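Local coordinates for protein adenylyltransferase (Bartonella henselae str. Houston-1, PDB 5NH2) that transfers AMP from ATP onto tyrosine or threonine residues of host target proteins, acting through its Fic domain as a secreted virulence factor, at residues Q175-L180 against I215-K219. Numbering follows the deposited sequence.
Sequences QLNFSL and IRLLK
From Gln175 to Asn177 the backbone runs extended, then bends at Phe178 into a single 3-10 turn, 178-180, closed by Leu180 N to Asn177 O at 3.2 Å. Segment 215-219 is one turn of helix 212-227, with Lys219 N bonded to Ile215 O at 2.9 Å. The CA atoms of Asn177 and Ile215 lie 7.7 Å apart, those of Leu180 and Leu218 6.4 Å. No hydrogen bond crosses between the segments, and 295 Å² is buried, counting both sides.

Leu180, an m,t rotamer, fills the middle: its CD1 reaches Ile215 CG2 at 3.9 Å and Leu218 CB at 3.8 Å, while its CD2 lies 4.1 Å from Lys219 CG. Ile215, also m,t, points at the loop and sets its CD1 3.8 Å from Gln175 CD, so the glutamine's aliphatic stem and amide border the apolar patch. Asn177 turns its OD1 back to accept from Ser179 OG at 3.0 Å and, weakly, from Ser179 N at 3.4 Å; this leaves ND2 facing the helix, 3.8 Å from Lys219 CE. Lys219 runs out nearly straight to a salt bridge with Glu23 of the partner chain, which also packs on Asn177. Leu176 and Phe178 turn the other way, onto helix 157-171 and Ile209, and Leu218 continues to Val237 and Val239.

Bordered by the bound antitoxin homologue, this is a small leucine-isoleucine patch by which a loop of the helical Fic core packs on the helix leading to the C-terminal strands, probably an OB-type fold.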
loop_
_atom_site.group_PDB
_atom_site.type_symbol
_atom_site.label_atom_id
_atom_site.label_comp_id
_atom_site.label_asym_id
_atom_site.label_seq_id
_atom_site.Cartn_x
_atom_site.Cartn_y
_atom_site.Cartn_z
ATOM N N GLN A 175 12.274 7.041 0.640
ATOM C CA GLN A 175 11.134 6.408 1.281
ATOM C C GLN A 175 9.904 6.609 0.419
ATOM O O GLN A 175 9.804 7.581 -0.346
ATOM C CB GLN A 175 10.886 6.951 2.706
ATOM C CG GLN A 175 10.618 8.446 2.793
ATOM C CD GLN A 175 10.619 8.928 4.245
ATOM O OE1 GLN A 175 9.832 8.447 5.064
ATOM N NE2 GLN A 175 11.509 9.862 4.569
ATOM N N LEU A 176 8.973 5.667 0.558
ATOM C CA LEU A 176 7.655 5.728 -0.058
ATOM C C LEU A 176 6.665 5.387 1.051
ATOM O O LEU A 176 6.633 4.246 1.531
ATOM C CB LEU A 176 7.556 4.737 -1.239
ATOM C CG LEU A 176 8.372 5.170 -2.449
ATOM C CD1 LEU A 176 8.380 4.110 -3.584
ATOM C CD2 LEU A 176 7.884 6.527 -3.018
ATOM N N ASN A 177 5.842 6.344 1.461
ATOM C CA ASN A 177 4.993 6.085 2.625
ATOM C C ASN A 177 3.557 5.901 2.147
ATOM O O ASN A 177 2.774 6.859 2.115
ATOM C CB ASN A 177 5.117 7.210 3.659
ATOM C CG ASN A 177 4.557 6.805 5.015
ATOM O OD1 ASN A 177 3.650 5.951 5.089
ATOM N ND2 ASN A 177 5.078 7.402 6.084
ATOM N N PHE A 178 3.184 4.632 1.930
ATOM C CA PHE A 178 1.920 4.307 1.290
ATOM C C PHE A 178 0.761 4.426 2.251
ATOM O O PHE A 178 -0.392 4.555 1.814
ATOM C CB PHE A 178 1.961 2.898 0.686
ATOM C CG PHE A 178 2.621 2.851 -0.654
ATOM C CD1 PHE A 178 1.957 3.333 -1.789
ATOM C CD2 PHE A 178 3.896 2.347 -0.787
ATOM C CE1 PHE A 178 2.537 3.291 -3.034
ATOM C CE2 PHE A 178 4.508 2.328 -2.030
ATOM C CZ PHE A 178 3.826 2.799 -3.163
ATOM N N SER A 179 1.047 4.423 3.548
ATOM C CA SER A 179 -0.024 4.584 4.505
ATOM C C SER A 179 -0.637 5.975 4.439
ATOM O O SER A 179 -1.657 6.222 5.090
ATOM C CB SER A 179 0.496 4.241 5.913
ATOM O OG SER A 179 1.072 5.373 6.511
ATOM N N LEU A 180 -0.057 6.891 3.676
ATOM C CA LEU A 180 -0.612 8.231 3.560
ATOM C C LEU A 180 -1.550 8.365 2.363
ATOM O O LEU A 180 -2.092 9.465 2.139
ATOM C CB LEU A 180 0.515 9.262 3.463
ATOM C CG LEU A 180 1.524 9.208 4.614
ATOM C CD1 LEU A 180 2.432 10.436 4.555
ATOM C CD2 LEU A 180 0.863 9.115 5.985
ATOM N N ILE A 215 5.390 14.597 3.671
ATOM C CA ILE A 215 5.016 13.493 4.552
ATOM C C ILE A 215 4.594 14.012 5.926
ATOM O O ILE A 215 3.644 13.495 6.533
ATOM C CB ILE A 215 6.187 12.500 4.638
ATOM C CG1 ILE A 215 6.371 11.815 3.274
ATOM C CG2 ILE A 215 5.979 11.479 5.776
ATOM C CD1 ILE A 215 7.558 10.956 3.195
ATOM N N ARG A 216 5.287 15.044 6.434
ATOM C CA ARG A 216 4.910 15.606 7.735
ATOM C C ARG A 216 3.475 16.119 7.704
ATOM O O ARG A 216 2.720 15.927 8.667
ATOM C CB ARG A 216 5.822 16.781 8.130
ATOM C CG ARG A 216 7.289 16.568 8.335
ATOM C CD ARG A 216 7.919 17.781 9.133
ATOM N NE ARG A 216 8.275 18.968 8.327
ATOM C CZ ARG A 216 7.471 20.014 8.074
ATOM N NH1 ARG A 216 6.234 20.052 8.552
ATOM N NH2 ARG A 216 7.896 21.038 7.335
ATOM N N LEU A 217 3.108 16.810 6.605
ATOM C CA LEU A 217 1.806 17.447 6.466
ATOM C C LEU A 217 0.695 16.414 6.409
ATOM O O LEU A 217 -0.334 16.558 7.094
ATOM C CB LEU A 217 1.788 18.302 5.198
ATOM C CG LEU A 217 2.800 19.443 5.158
ATOM C CD1 LEU A 217 2.700 20.191 3.847
ATOM C CD2 LEU A 217 2.660 20.385 6.359
ATOM N N LEU A 218 0.897 15.352 5.611
ATOM C CA LEU A 218 -0.144 14.340 5.476
ATOM C C LEU A 218 -0.236 13.479 6.725
ATOM O O LEU A 218 -1.329 13.041 7.099
ATOM C CB LEU A 218 0.119 13.462 4.264
ATOM C CG LEU A 218 -0.259 14.069 2.948
ATOM C CD1 LEU A 218 0.371 13.228 1.848
ATOM C CD2 LEU A 218 -1.776 14.068 2.808
ATOM N N LYS A 219 0.905 13.194 7.354
ATOM C CA LYS A 219 0.906 12.559 8.680
ATOM C C LYS A 219 0.038 13.315 9.702
ATOM O O LYS A 219 -0.809 12.718 10.397
ATOM C CB LYS A 219 2.335 12.449 9.200
ATOM C CG LYS A 219 3.083 11.256 8.672
ATOM C CD LYS A 219 4.358 11.054 9.482
ATOM C CE LYS A 219 5.140 9.840 8.997
ATOM N NZ LYS A 219 6.223 9.442 9.944
#